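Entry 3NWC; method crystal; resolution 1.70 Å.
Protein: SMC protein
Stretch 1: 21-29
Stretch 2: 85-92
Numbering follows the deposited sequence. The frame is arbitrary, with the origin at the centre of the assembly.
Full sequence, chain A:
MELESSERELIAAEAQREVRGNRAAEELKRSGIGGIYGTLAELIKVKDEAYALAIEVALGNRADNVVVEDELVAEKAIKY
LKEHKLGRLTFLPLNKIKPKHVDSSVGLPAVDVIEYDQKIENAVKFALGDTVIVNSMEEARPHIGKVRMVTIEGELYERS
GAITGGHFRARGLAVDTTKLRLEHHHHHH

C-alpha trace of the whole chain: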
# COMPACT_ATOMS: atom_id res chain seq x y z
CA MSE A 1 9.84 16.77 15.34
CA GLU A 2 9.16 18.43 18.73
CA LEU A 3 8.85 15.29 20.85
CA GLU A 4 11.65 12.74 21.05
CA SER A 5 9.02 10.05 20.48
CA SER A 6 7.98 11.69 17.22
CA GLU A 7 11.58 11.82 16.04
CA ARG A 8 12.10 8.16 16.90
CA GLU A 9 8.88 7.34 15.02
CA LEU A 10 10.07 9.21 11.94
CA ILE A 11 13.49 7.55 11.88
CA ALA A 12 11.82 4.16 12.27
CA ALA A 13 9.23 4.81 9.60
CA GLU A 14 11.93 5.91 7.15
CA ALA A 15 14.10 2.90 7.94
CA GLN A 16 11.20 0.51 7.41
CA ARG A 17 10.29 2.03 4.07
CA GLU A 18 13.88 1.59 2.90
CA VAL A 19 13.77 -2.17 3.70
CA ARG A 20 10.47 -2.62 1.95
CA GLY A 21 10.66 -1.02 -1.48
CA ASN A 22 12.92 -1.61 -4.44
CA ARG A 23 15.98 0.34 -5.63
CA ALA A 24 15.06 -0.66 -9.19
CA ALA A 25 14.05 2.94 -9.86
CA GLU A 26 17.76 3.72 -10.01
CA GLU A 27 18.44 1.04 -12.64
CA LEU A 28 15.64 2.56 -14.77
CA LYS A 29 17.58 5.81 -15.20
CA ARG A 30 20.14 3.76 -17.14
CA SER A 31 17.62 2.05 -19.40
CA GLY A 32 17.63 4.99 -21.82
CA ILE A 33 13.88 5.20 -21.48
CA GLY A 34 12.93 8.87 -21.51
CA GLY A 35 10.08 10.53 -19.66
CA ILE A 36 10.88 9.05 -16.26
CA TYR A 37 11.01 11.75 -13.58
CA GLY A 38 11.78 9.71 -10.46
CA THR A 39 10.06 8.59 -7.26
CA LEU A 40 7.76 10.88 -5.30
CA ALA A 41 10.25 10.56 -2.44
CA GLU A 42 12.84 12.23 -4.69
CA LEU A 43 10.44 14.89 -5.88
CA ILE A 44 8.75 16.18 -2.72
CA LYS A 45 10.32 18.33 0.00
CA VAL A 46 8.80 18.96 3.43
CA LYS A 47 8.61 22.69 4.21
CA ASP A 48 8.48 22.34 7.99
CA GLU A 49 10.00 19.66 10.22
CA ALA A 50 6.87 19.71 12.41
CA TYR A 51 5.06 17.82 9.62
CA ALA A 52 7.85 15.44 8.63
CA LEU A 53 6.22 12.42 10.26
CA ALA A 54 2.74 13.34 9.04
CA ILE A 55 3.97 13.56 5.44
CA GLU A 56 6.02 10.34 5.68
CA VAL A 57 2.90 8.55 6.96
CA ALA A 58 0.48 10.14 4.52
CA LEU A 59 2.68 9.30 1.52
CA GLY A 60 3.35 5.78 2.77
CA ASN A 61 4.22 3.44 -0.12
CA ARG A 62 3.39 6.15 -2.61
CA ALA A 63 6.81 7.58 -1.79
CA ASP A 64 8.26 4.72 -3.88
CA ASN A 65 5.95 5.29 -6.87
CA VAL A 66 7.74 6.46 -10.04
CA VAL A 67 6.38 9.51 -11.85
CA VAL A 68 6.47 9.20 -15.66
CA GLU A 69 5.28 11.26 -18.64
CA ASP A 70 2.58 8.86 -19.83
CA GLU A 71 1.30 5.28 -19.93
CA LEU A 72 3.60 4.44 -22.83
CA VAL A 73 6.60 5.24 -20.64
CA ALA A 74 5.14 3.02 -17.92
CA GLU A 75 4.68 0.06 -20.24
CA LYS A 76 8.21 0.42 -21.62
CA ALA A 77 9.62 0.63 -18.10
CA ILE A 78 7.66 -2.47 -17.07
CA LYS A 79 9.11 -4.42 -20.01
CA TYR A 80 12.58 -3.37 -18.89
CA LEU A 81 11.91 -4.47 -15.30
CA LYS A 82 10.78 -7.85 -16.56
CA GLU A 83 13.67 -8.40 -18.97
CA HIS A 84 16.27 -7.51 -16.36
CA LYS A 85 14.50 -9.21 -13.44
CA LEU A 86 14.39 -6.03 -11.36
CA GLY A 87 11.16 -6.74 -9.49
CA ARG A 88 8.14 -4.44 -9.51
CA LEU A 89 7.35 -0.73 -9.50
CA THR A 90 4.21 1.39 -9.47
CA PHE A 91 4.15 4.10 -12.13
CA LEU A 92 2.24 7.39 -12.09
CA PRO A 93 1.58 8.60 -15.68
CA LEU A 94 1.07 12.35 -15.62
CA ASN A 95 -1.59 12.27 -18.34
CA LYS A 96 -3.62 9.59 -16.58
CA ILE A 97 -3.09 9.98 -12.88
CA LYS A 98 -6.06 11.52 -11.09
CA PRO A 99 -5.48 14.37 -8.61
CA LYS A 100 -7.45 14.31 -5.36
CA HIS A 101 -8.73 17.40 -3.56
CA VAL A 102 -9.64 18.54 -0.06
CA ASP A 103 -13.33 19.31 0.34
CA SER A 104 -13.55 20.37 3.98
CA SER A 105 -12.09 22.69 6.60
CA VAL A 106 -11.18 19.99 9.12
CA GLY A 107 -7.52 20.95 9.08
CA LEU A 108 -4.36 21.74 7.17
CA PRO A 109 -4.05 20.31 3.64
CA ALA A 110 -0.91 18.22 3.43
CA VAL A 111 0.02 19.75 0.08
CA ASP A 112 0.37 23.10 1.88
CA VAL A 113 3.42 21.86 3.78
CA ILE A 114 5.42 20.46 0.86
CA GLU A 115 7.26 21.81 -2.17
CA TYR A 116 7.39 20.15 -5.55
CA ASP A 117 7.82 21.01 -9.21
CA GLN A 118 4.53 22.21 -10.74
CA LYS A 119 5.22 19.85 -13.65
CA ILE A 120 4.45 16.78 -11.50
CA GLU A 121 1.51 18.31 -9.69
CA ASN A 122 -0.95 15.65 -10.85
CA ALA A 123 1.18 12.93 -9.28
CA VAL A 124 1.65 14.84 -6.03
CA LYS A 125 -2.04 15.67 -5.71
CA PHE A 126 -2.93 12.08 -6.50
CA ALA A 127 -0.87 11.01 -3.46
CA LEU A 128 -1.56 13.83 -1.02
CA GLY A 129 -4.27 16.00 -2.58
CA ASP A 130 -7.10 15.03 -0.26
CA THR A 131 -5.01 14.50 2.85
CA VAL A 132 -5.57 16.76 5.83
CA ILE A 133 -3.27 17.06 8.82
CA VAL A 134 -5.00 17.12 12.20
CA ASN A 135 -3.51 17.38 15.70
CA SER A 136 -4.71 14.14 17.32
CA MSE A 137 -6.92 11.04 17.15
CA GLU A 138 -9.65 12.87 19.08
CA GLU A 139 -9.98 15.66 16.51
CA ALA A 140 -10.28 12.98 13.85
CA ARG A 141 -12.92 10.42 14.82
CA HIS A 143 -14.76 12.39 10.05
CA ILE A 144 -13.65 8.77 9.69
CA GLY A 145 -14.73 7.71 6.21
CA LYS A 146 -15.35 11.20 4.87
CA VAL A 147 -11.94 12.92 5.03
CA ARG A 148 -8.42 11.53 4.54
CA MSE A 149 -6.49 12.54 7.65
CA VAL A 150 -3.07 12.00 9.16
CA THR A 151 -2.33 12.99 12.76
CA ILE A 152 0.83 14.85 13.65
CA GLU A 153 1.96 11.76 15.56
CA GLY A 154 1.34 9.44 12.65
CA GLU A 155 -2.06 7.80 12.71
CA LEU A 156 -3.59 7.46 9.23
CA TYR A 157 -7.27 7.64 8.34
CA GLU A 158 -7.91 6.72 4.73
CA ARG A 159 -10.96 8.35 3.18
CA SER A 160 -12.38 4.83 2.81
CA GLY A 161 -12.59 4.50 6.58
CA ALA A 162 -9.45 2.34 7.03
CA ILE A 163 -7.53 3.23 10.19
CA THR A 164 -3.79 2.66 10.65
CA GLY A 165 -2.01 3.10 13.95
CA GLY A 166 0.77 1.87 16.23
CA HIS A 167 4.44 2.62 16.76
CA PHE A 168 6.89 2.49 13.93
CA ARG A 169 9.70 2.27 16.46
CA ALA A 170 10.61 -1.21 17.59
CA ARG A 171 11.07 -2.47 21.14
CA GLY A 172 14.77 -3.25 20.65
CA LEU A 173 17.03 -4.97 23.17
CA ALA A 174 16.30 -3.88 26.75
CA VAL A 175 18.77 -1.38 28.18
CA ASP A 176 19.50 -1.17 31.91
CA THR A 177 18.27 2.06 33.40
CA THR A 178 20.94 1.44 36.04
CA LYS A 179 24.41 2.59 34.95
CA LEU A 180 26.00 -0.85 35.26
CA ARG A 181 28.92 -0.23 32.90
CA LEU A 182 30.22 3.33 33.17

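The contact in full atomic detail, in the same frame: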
# COMPACT_ATOMS: atom_id res chain seq x y z
N GLY A 21 10.22 -1.83 -0.36
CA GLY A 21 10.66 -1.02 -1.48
C GLY A 21 11.90 -1.51 -2.21
O GLY A 21 12.71 -2.29 -1.69
N ASN A 22 12.06 -1.01 -3.43
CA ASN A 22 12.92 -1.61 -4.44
C ASN A 22 13.76 -0.55 -5.14
O ASN A 22 13.22 0.38 -5.76
CB ASN A 22 12.00 -2.34 -5.43
CG ASN A 22 12.73 -2.88 -6.62
OD1 ASN A 22 13.97 -2.93 -6.65
ND2 ASN A 22 11.97 -3.31 -7.63
N ARG A 23 15.08 -0.67 -5.05
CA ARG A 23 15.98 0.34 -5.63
C ARG A 23 16.04 0.25 -7.16
O ARG A 23 16.92 0.85 -7.79
CB ARG A 23 17.38 0.22 -5.03
CG ARG A 23 18.30 1.40 -5.32
CD ARG A 23 19.69 1.18 -4.74
NE ARG A 23 19.75 1.49 -3.31
CZ ARG A 23 19.38 0.65 -2.35
NH1 ARG A 23 18.89 -0.54 -2.65
NH2 ARG A 23 19.47 1.02 -1.07
N ALA A 24 15.11 -0.49 -7.74
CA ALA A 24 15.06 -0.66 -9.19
C ALA A 24 14.86 0.66 -9.93
O ALA A 24 15.21 0.78 -11.10
CB ALA A 24 13.97 -1.64 -9.58
N ALA A 25 14.27 1.64 -9.25
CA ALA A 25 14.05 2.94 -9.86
C ALA A 25 15.36 3.51 -10.37
O ALA A 25 15.40 4.18 -11.40
CB ALA A 25 13.38 3.89 -8.88
N GLU A 26 16.44 3.25 -9.64
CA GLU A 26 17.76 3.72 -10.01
C GLU A 26 18.27 3.07 -11.30
O GLU A 26 18.85 3.75 -12.15
CB GLU A 26 18.76 3.49 -8.87
CG GLU A 26 18.43 4.28 -7.61
CD GLU A 26 18.16 5.74 -7.90
OE1 GLU A 26 19.11 6.45 -8.30
OE2 GLU A 26 17.01 6.18 -7.73
N GLU A 27 18.05 1.77 -11.44
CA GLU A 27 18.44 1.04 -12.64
C GLU A 27 17.65 1.51 -13.87
O GLU A 27 18.14 1.39 -15.00
CB GLU A 27 18.26 -0.47 -12.44
CG GLU A 27 19.54 -1.29 -12.62
CD GLU A 27 19.66 -1.89 -14.01
OE1 GLU A 27 18.66 -1.91 -14.75
OE2 GLU A 27 20.77 -2.36 -14.37
N LEU A 28 16.45 2.05 -13.66
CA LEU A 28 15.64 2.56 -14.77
C LEU A 28 16.25 3.79 -15.43
O LEU A 28 16.05 4.03 -16.62
CB LEU A 28 14.21 2.90 -14.31
CG LEU A 28 13.13 1.81 -14.36
CD1 LEU A 28 11.79 2.38 -13.93
CD2 LEU A 28 13.03 1.21 -15.76
N LYS A 29 16.97 4.59 -14.66
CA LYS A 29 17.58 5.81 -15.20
C LYS A 29 18.78 5.49 -16.09
O LYS A 29 19.45 6.39 -16.60
CB LYS A 29 17.97 6.77 -14.08
CG LYS A 29 16.79 7.35 -13.33
CD LYS A 29 17.18 8.59 -12.53
CE LYS A 29 17.57 9.75 -13.45
NZ LYS A 29 16.43 10.22 -14.30
N LYS A 85 14.84 -8.59 -14.72
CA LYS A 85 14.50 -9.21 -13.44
C LYS A 85 14.75 -8.26 -12.27
O LYS A 85 15.44 -8.61 -11.31
CB LYS A 85 15.28 -10.51 -13.26
CG LYS A 85 15.01 -11.57 -14.33
CD LYS A 85 16.04 -12.69 -14.24
CE LYS A 85 15.62 -13.92 -15.04
NZ LYS A 85 15.28 -13.58 -16.44
N LEU A 86 14.16 -7.08 -12.35
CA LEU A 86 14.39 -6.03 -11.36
C LEU A 86 13.20 -5.84 -10.42
O LEU A 86 13.08 -4.80 -9.78
CB LEU A 86 14.68 -4.72 -12.06
CG LEU A 86 15.94 -4.69 -12.93
CD1 LEU A 86 15.95 -3.40 -13.73
CD2 LEU A 86 17.18 -4.82 -12.07
N GLY A 87 12.31 -6.83 -10.36
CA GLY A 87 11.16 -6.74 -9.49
C GLY A 87 10.08 -5.82 -10.04
O GLY A 87 9.95 -5.66 -11.24
N ARG A 88 9.31 -5.22 -9.13
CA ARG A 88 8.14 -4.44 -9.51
C ARG A 88 8.21 -2.98 -9.08
O ARG A 88 8.84 -2.65 -8.08
CB ARG A 88 6.88 -5.07 -8.92
CG ARG A 88 6.52 -6.38 -9.60
CD ARG A 88 5.48 -7.14 -8.83
NE ARG A 88 4.14 -6.53 -8.83
CZ ARG A 88 3.20 -6.75 -9.76
NH1 ARG A 88 3.45 -7.52 -10.81
NH2 ARG A 88 2.00 -6.21 -9.64
N LEU A 89 7.58 -2.12 -9.88
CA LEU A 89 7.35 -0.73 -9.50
C LEU A 89 5.94 -0.30 -9.87
O LEU A 89 5.31 -0.89 -10.75
CB LEU A 89 8.34 0.20 -10.22
CG LEU A 89 9.83 0.03 -9.91
CD1 LEU A 89 10.67 0.88 -10.85
CD2 LEU A 89 10.15 0.34 -8.44
N THR A 90 5.47 0.74 -9.18
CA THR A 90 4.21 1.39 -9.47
C THR A 90 4.50 2.71 -10.16
O THR A 90 5.30 3.52 -9.66
CB THR A 90 3.42 1.65 -8.18
OG1 THR A 90 3.14 0.40 -7.55
CG2 THR A 90 2.10 2.36 -8.48
N PHE A 91 3.89 2.91 -11.32
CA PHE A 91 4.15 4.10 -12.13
C PHE A 91 2.97 5.05 -12.12
O PHE A 91 1.82 4.60 -12.16
CB PHE A 91 4.48 3.68 -13.56
CG PHE A 91 5.72 2.83 -13.66
CD1 PHE A 91 6.97 3.42 -13.77
CD2 PHE A 91 5.64 1.44 -13.62
CE1 PHE A 91 8.12 2.65 -13.85
CE2 PHE A 91 6.78 0.66 -13.70
CZ PHE A 91 8.03 1.27 -13.81
N LEU A 92 3.26 6.35 -12.07
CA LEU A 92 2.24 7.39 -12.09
C LEU A 92 2.35 8.22 -13.38
O LEU A 92 3.21 9.10 -13.47
CB LEU A 92 2.39 8.30 -10.87
CG LEU A 92 2.50 7.59 -9.51
CD1 LEU A 92 2.55 8.61 -8.39
CD2 LEU A 92 1.33 6.64 -9.31

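Three residues, Leu 86, Leu 89 and Asn 22, cover the most surface where the short, weakly bonded helix at about 24-28 meets a loop and the strand that follows it. The two leucines supply the apolar part of the contact, and the asparagine side chain holds the backbone of the other stretch.

Leu 86 lies in the loop before the strand, with its CA-to-CB bond toward the other stretch. It sits opposite Ala 24 in the closest backbone approach, CA of Leu 86 to CA of Ala 24 being 5.8 Å. A spacing this short suits alanine: its single methyl fills the gap, with CB of Ala 24 4.0 Å from CB of Leu 86 and 3.3 Å from O of Leu 86. The longer leucine side chain (chi1 m, chi2 t) runs on along the helix to Glu 27, where CD1 of Leu 86 lies 3.3 Å from OE1 of Glu 27. This is a close packing contact, since a methyl offers the carboxylate no polar hydrogen; OE1 is hydrogen-bonded elsewhere in the structure.

Leu 89, also m,t, is buried, and its CA-to-CB bond points toward the other stretch. A branched apolar side chain suits this buried place, since it makes its contacts without leaving a polar group unsatisfied. Its CD1 packs against three residues in turn: it is 4.3 Å from CB of Ala 24, 4.5 Å from CB of Ala 25 and, most tightly, 3.6 Å from CD1 of Leu 28. The small alanines let the helix backbone itself come near, with N of Ala 25 4.0 Å from CD1 of Leu 89. Leu 28 then carries the apolar patch to Phe 91, its CD1 lying 3.7 Å from CE1 of Phe 91 at the edge of the ring, near the ring plane. The CA-to-CB bond of Phe 91 points sideways, yet the length of the side chain brings the ring end within reach.

Asn 22 provides the polar link. Its amide group carries both donors and an acceptor, and all are used. ND2 of Asn 22 donates to O of Leu 86 at 2.8 Å and to O of Arg 88 at 3.2 Å, with N-H...O angles of 165° and 159°, so both bonds are nearly straight. Meanwhile OD1 of Asn 22 accepts from N of Ala 24 at 2.9 Å, bracing its own chain. Between the two bonded carbonyls lies Gly 87, whose positive phi favours glycine; an ideal CB there would fall only 3.0 Å from ND2 of Asn 22, so the absent side chain leaves the amide room.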